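Local coordinates for protein probable 2-hydroxyhepta-2,4-diene-1,7-dioate isomerase (Thermus thermophilus, PDB 2DFU) that probably acts as a metal-dependent isomerase or hydrolase of the fumarylacetoacetate hydrolase family, with 2-hydroxyhepta-2,4-diene-1,7-dioate as its likely substrate, at residues Gln181-Arg186 against Val244-Val249. Numbering follows the deposited sequence.
Sequences QDTWVR and VAVEGV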
loop_
_atom_site.group_PDB
_atom_site.type_symbol
_atom_site.label_atom_id
_atom_site.label_comp_id
_atom_site.label_asym_id
_atom_site.label_seq_id
_atom_site.Cartn_x
_atom_site.Cartn_y
_atom_site.Cartn_z
ATOM N N GLN A 181 -24.053 7.782 5.603
ATOM C CA GLN A 181 -24.343 9.180 5.300
ATOM C C GLN A 181 -25.232 9.835 6.348
ATOM O O GLN A 181 -25.722 10.942 6.144
ATOM C CB GLN A 181 -24.987 9.308 3.915
ATOM C CG GLN A 181 -24.239 8.552 2.831
ATOM C CD GLN A 181 -22.743 8.842 2.830
ATOM O OE1 GLN A 181 -21.936 7.967 2.523
ATOM N NE2 GLN A 181 -22.371 10.073 3.164
ATOM N N ASP A 182 -25.439 9.163 7.473
ATOM C CA ASP A 182 -26.262 9.736 8.530
ATOM C C ASP A 182 -25.635 9.570 9.914
ATOM O O ASP A 182 -26.222 8.951 10.801
ATOM C CB ASP A 182 -27.664 9.115 8.512
ATOM C CG ASP A 182 -28.651 9.870 9.400
ATOM O OD1 ASP A 182 -28.573 11.120 9.455
ATOM O OD2 ASP A 182 -29.506 9.214 10.036
ATOM N N THR A 183 -24.439 10.119 10.094
ATOM C CA THR A 183 -23.760 10.040 11.378
ATOM C C THR A 183 -22.845 11.248 11.569
ATOM O O THR A 183 -22.624 12.024 10.638
ATOM C CB THR A 183 -22.941 8.729 11.509
ATOM O OG1 THR A 183 -22.528 8.558 12.872
ATOM C CG2 THR A 183 -21.709 8.766 10.615
ATOM N N TRP A 184 -22.330 11.417 12.781
ATOM C CA TRP A 184 -21.450 12.537 13.081
ATOM C C TRP A 184 -20.037 12.102 13.446
ATOM O O TRP A 184 -19.828 11.066 14.083
ATOM C CB TRP A 184 -22.008 13.375 14.238
ATOM C CG TRP A 184 -23.272 14.093 13.921
ATOM C CD1 TRP A 184 -24.527 13.562 13.873
ATOM C CD2 TRP A 184 -23.408 15.479 13.581
ATOM N NE1 TRP A 184 -25.438 14.531 13.521
ATOM C CE2 TRP A 184 -24.779 15.716 13.336
ATOM C CE3 TRP A 184 -22.504 16.542 13.458
ATOM C CZ2 TRP A 184 -25.271 16.976 12.973
ATOM C CZ3 TRP A 184 -22.993 17.796 13.097
ATOM C CH2 TRP A 184 -24.365 17.999 12.859
ATOM N N VAL A 185 -19.076 12.918 13.042
ATOM C CA VAL A 185 -17.673 12.679 13.331
ATOM C C VAL A 185 -17.207 13.853 14.195
ATOM O O VAL A 185 -17.246 14.999 13.758
ATOM C CB VAL A 185 -16.828 12.644 12.031
ATOM C CG1 VAL A 185 -15.365 12.513 12.373
ATOM C CG2 VAL A 185 -17.271 11.480 11.145
ATOM N N ARG A 186 -16.775 13.565 15.418
ATOM C CA ARG A 186 -16.304 14.607 16.317
ATOM C C ARG A 186 -14.907 14.294 16.853
ATOM O O ARG A 186 -14.639 13.184 17.324
ATOM C CB ARG A 186 -17.288 14.778 17.479
ATOM C CG ARG A 186 -18.698 15.178 17.049
ATOM C CD ARG A 186 -19.581 15.464 18.257
ATOM N NE ARG A 186 -20.905 15.956 17.882
ATOM C CZ ARG A 186 -21.945 15.180 17.590
ATOM N NH1 ARG A 186 -21.824 13.862 17.628
ATOM N NH2 ARG A 186 -23.113 15.725 17.269
ATOM N N VAL A 244 -11.554 10.551 18.783
ATOM C CA VAL A 244 -12.495 10.769 17.692
ATOM C C VAL A 244 -13.754 9.931 17.866
ATOM O O VAL A 244 -13.714 8.707 17.859
ATOM C CB VAL A 244 -11.826 10.418 16.360
ATOM C CG1 VAL A 244 -12.777 10.730 15.202
ATOM C CG2 VAL A 244 -10.556 11.221 16.189
ATOM N N ALA A 245 -14.895 10.568 18.085
ATOM C CA ALA A 245 -16.125 9.837 18.317
ATOM C C ALA A 245 -17.021 9.876 17.087
ATOM O O ALA A 245 -17.274 10.939 16.522
ATOM C CB ALA A 245 -16.851 10.417 19.517
ATOM N N VAL A 246 -17.476 8.699 16.670
ATOM C CA VAL A 246 -18.355 8.573 15.519
ATOM C C VAL A 246 -19.606 7.886 16.032
ATOM O O VAL A 246 -19.546 6.765 16.541
ATOM C CB VAL A 246 -17.710 7.718 14.406
ATOM C CG1 VAL A 246 -18.711 7.483 13.278
ATOM C CG2 VAL A 246 -16.480 8.424 13.863
ATOM N N GLU A 247 -20.737 8.573 15.923
ATOM C CA GLU A 247 -21.998 8.031 16.401
ATOM C C GLU A 247 -22.328 6.700 15.749
ATOM O O GLU A 247 -22.193 6.534 14.538
ATOM C CB GLU A 247 -23.132 9.036 16.166
ATOM C CG GLU A 247 -23.215 10.122 17.237
ATOM C CD GLU A 247 -24.316 11.138 16.968
ATOM O OE1 GLU A 247 -25.420 10.728 16.543
ATOM O OE2 GLU A 247 -24.084 12.347 17.188
ATOM N N GLY A 248 -22.748 5.748 16.575
ATOM C CA GLY A 248 -23.105 4.434 16.086
ATOM C C GLY A 248 -21.919 3.531 15.818
ATOM O O GLY A 248 -22.096 2.341 15.557
ATOM N N VAL A 249 -20.711 4.080 15.864
ATOM C CA VAL A 249 -19.531 3.258 15.621
ATOM C C VAL A 249 -18.720 3.063 16.889
ATOM O O VAL A 249 -18.602 1.948 17.398
ATOM C CB VAL A 249 -18.630 3.869 14.531
ATOM C CG1 VAL A 249 -17.411 2.986 14.309
ATOM C CG2 VAL A 249 -19.418 4.008 13.235
HETATM O O HOH W 1 -19.933 11.763 17.561
#
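Strands 184-189 and 241-246 of the fumarylacetoacetate hydrolase domain pair antiparallel here, where the second runs out into a turn. R186 and A245 form a hydrogen-bonded pair, R186 N to A245 O at 2.9 Å and A245 N to R186 O at 2.7 Å, while V185 and V246 form the adjoining non-hydrogen-bonded pair. Past the strand end E247 N still bonds W184 O. T183 OG1, anti to its backbone N, donates to E247 O at 2.6 Å, which ties the turn to segment 181-186. On the face that carries R186 and A245, R186 NH1 meets E247 OE2 at 2.8 Å in a salt bridge whose N-H...O is almost straight (173°) and which uses the anti lone pair of OE2, guanidinium and carboxylate nearly coplanar. NH1 also donates to a water that bridges to A245 O, and R186 NH2 lies over one face of the W184 ring, 3.6 Å above its plane and offset toward the rim. A leucine in place of R186 would probably leave the E247 carboxylate without its charged mate and free to swing. On the other face V185 CG2 touches V246 CG2 at 4.2 Å. Strand 192-198 flanks strand 184-189 and supplies E196, salt-bridged to R186 NE, and H198, stacked on W184; strand 250-259 pairs with the other edge of strand 241-246, V244 bonding L252, and V142 of strand 137-148 packs against V244 and V246.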